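Local coordinates for protein RmpA (Streptococcus mutans, PDB 3BJV) that is probably the IIA component of a phosphoenolpyruvate-dependent phosphotransferase system, passing on phosphoryl groups for the uptake of ascorbate, at residues F80-L85 and V99-A104. Sequence-based numbering, arbitrary orientation.
Sequences FSLVTL and VLLALA
Residues 80-85 and 99-104 pair antiparallel as parts of strands 79-85 and 96-104, neighbours at the buried centre of the mixed sheet. Val-83 and Leu-100 form a hydrogen-bonded pair: Leu-100 N reaches Val-83 O at 2.7 Å almost in line with the carbonyl, and Val-83 N returns a bond to Leu-100 O. Farther along, Ser-81 N donates to Ala-102 O at 3.0 Å, from a position tilted out of the carbonyl plane. Side chains alternate between two layers. On one face Leu-101, with CG anti to its backbone N (chi1 -150°), spreads its two methyls between neighbours on the other strand: CD2 meets the ring of Phe-80 at CD2, 3.7 Å away, while CD1 touches Leu-82 CD1 at 4.0 Å. Leu-103 runs alongside Phe-80 and brings CD1 to within 3.9 Å of ring atom CE2. Helices 3-10 and 108-123 cover this layer. On the other face Leu-100 CD1 lies 4.0 Å from Leu-85 CD1 and also touches Val-83 CG1, whereas Ser-81 OG packs 3.4 Å from Ala-102 CB and is hydrogen-bonded to Ser-29 O of helix 22-36. That helix packs on Val-83, Leu-100 and Ala-102. Largely apolar strands paired at the centre of a sheet, with helices against both faces, are characteristic of the three-layer alpha/beta sandwich of this EIIA type 2 domain.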
loop_
_atom_site.group_PDB
_atom_site.type_symbol
_atom_site.label_atom_id
_atom_site.label_comp_id
_atom_site.label_asym_id
_atom_site.label_seq_id
_atom_site.Cartn_x
_atom_site.Cartn_y
_atom_site.Cartn_z
ATOM N N PHE A 80 -14.686 3.830 3.569
ATOM C CA PHE A 80 -14.346 3.943 2.177
ATOM C C PHE A 80 -15.534 4.516 1.427
ATOM O O PHE A 80 -16.655 4.315 1.843
ATOM C CB PHE A 80 -14.103 2.562 1.559
ATOM C CG PHE A 80 -13.019 1.762 2.194
ATOM C CD1 PHE A 80 -13.311 0.832 3.196
ATOM C CD2 PHE A 80 -11.698 1.862 1.738
ATOM C CE1 PHE A 80 -12.303 0.060 3.764
ATOM C CE2 PHE A 80 -10.664 1.048 2.295
ATOM C CZ PHE A 80 -10.977 0.154 3.280
ATOM N N SER A 81 -15.271 5.185 0.294
ATOM C CA SER A 81 -16.293 5.424 -0.703
ATOM C C SER A 81 -15.799 5.021 -2.121
ATOM O O SER A 81 -14.647 4.754 -2.343
ATOM C CB SER A 81 -16.696 6.882 -0.700
ATOM O OG SER A 81 -15.658 7.633 -1.294
ATOM N N LEU A 82 -16.711 4.948 -3.068
ATOM C CA LEU A 82 -16.378 4.661 -4.421
ATOM C C LEU A 82 -17.273 5.523 -5.296
ATOM O O LEU A 82 -18.523 5.513 -5.166
ATOM C CB LEU A 82 -16.561 3.181 -4.723
ATOM C CG LEU A 82 -15.946 2.702 -6.043
ATOM C CD1 LEU A 82 -15.537 1.288 -5.834
ATOM C CD2 LEU A 82 -16.942 2.811 -7.203
ATOM N N VAL A 83 -16.611 6.267 -6.179
ATOM C CA VAL A 83 -17.249 7.178 -7.105
ATOM C C VAL A 83 -16.687 6.814 -8.497
ATOM O O VAL A 83 -15.473 6.607 -8.624
ATOM C CB VAL A 83 -16.875 8.643 -6.743
ATOM C CG1 VAL A 83 -16.980 9.583 -7.974
ATOM C CG2 VAL A 83 -17.718 9.189 -5.548
ATOM N N THR A 84 -17.544 6.752 -9.521
ATOM C CA THR A 84 -17.102 6.602 -10.918
ATOM C C THR A 84 -17.561 7.830 -11.685
ATOM O O THR A 84 -18.625 8.342 -11.434
ATOM C CB THR A 84 -17.718 5.377 -11.588
ATOM O OG1 THR A 84 -19.140 5.458 -11.525
ATOM C CG2 THR A 84 -17.244 4.046 -10.910
ATOM N N LEU A 85 -16.714 8.342 -12.556
ATOM C CA LEU A 85 -17.010 9.494 -13.430
ATOM C C LEU A 85 -17.456 9.045 -14.845
ATOM O O LEU A 85 -17.087 7.941 -15.315
ATOM C CB LEU A 85 -15.742 10.394 -13.558
ATOM C CG LEU A 85 -15.185 10.886 -12.222
ATOM C CD1 LEU A 85 -13.929 11.516 -12.463
ATOM C CD2 LEU A 85 -16.118 11.922 -11.612
ATOM N N VAL A 99 -12.066 6.462 -11.787
ATOM C CA VAL A 99 -12.656 5.810 -10.605
ATOM C C VAL A 99 -11.964 6.318 -9.342
ATOM O O VAL A 99 -10.734 6.323 -9.272
ATOM C CB VAL A 99 -12.585 4.264 -10.662
ATOM C CG1 VAL A 99 -13.394 3.644 -9.535
ATOM C CG2 VAL A 99 -13.059 3.732 -12.023
ATOM N N LEU A 100 -12.756 6.743 -8.350
ATOM C CA LEU A 100 -12.182 7.227 -7.095
ATOM C C LEU A 100 -12.682 6.430 -5.891
ATOM O O LEU A 100 -13.885 6.287 -5.666
ATOM C CB LEU A 100 -12.353 8.750 -6.902
ATOM C CG LEU A 100 -11.847 9.585 -8.053
ATOM C CD1 LEU A 100 -13.030 10.081 -8.869
ATOM C CD2 LEU A 100 -11.083 10.757 -7.507
ATOM N N LEU A 101 -11.735 5.861 -5.164
ATOM C CA LEU A 101 -12.031 5.149 -3.962
ATOM C C LEU A 101 -11.340 5.887 -2.787
ATOM O O LEU A 101 -10.138 5.720 -2.559
ATOM C CB LEU A 101 -11.612 3.685 -4.093
ATOM C CG LEU A 101 -12.406 2.634 -3.297
ATOM C CD1 LEU A 101 -12.103 1.214 -3.857
ATOM C CD2 LEU A 101 -12.046 2.718 -1.807
ATOM N N ALA A 102 -12.102 6.750 -2.114
ATOM C CA ALA A 102 -11.609 7.506 -0.968
ATOM C C ALA A 102 -11.512 6.613 0.244
ATOM O O ALA A 102 -12.308 5.711 0.455
ATOM C CB ALA A 102 -12.477 8.641 -0.671
ATOM N N LEU A 103 -10.534 6.906 1.063
ATOM C CA LEU A 103 -10.121 6.014 2.088
ATOM C C LEU A 103 -10.092 6.851 3.343
ATOM O O LEU A 103 -9.432 7.916 3.340
ATOM C CB LEU A 103 -8.687 5.567 1.707
ATOM C CG LEU A 103 -7.696 4.878 2.658
ATOM C CD1 LEU A 103 -8.460 3.930 3.644
ATOM C CD2 LEU A 103 -6.711 4.086 1.791
ATOM N N ALA A 104 -10.759 6.399 4.407
ATOM C CA ALA A 104 -10.490 6.934 5.756
ATOM C C ALA A 104 -9.977 5.871 6.719
ATOM O O ALA A 104 -10.756 4.967 7.095
ATOM C CB ALA A 104 -11.737 7.609 6.343
#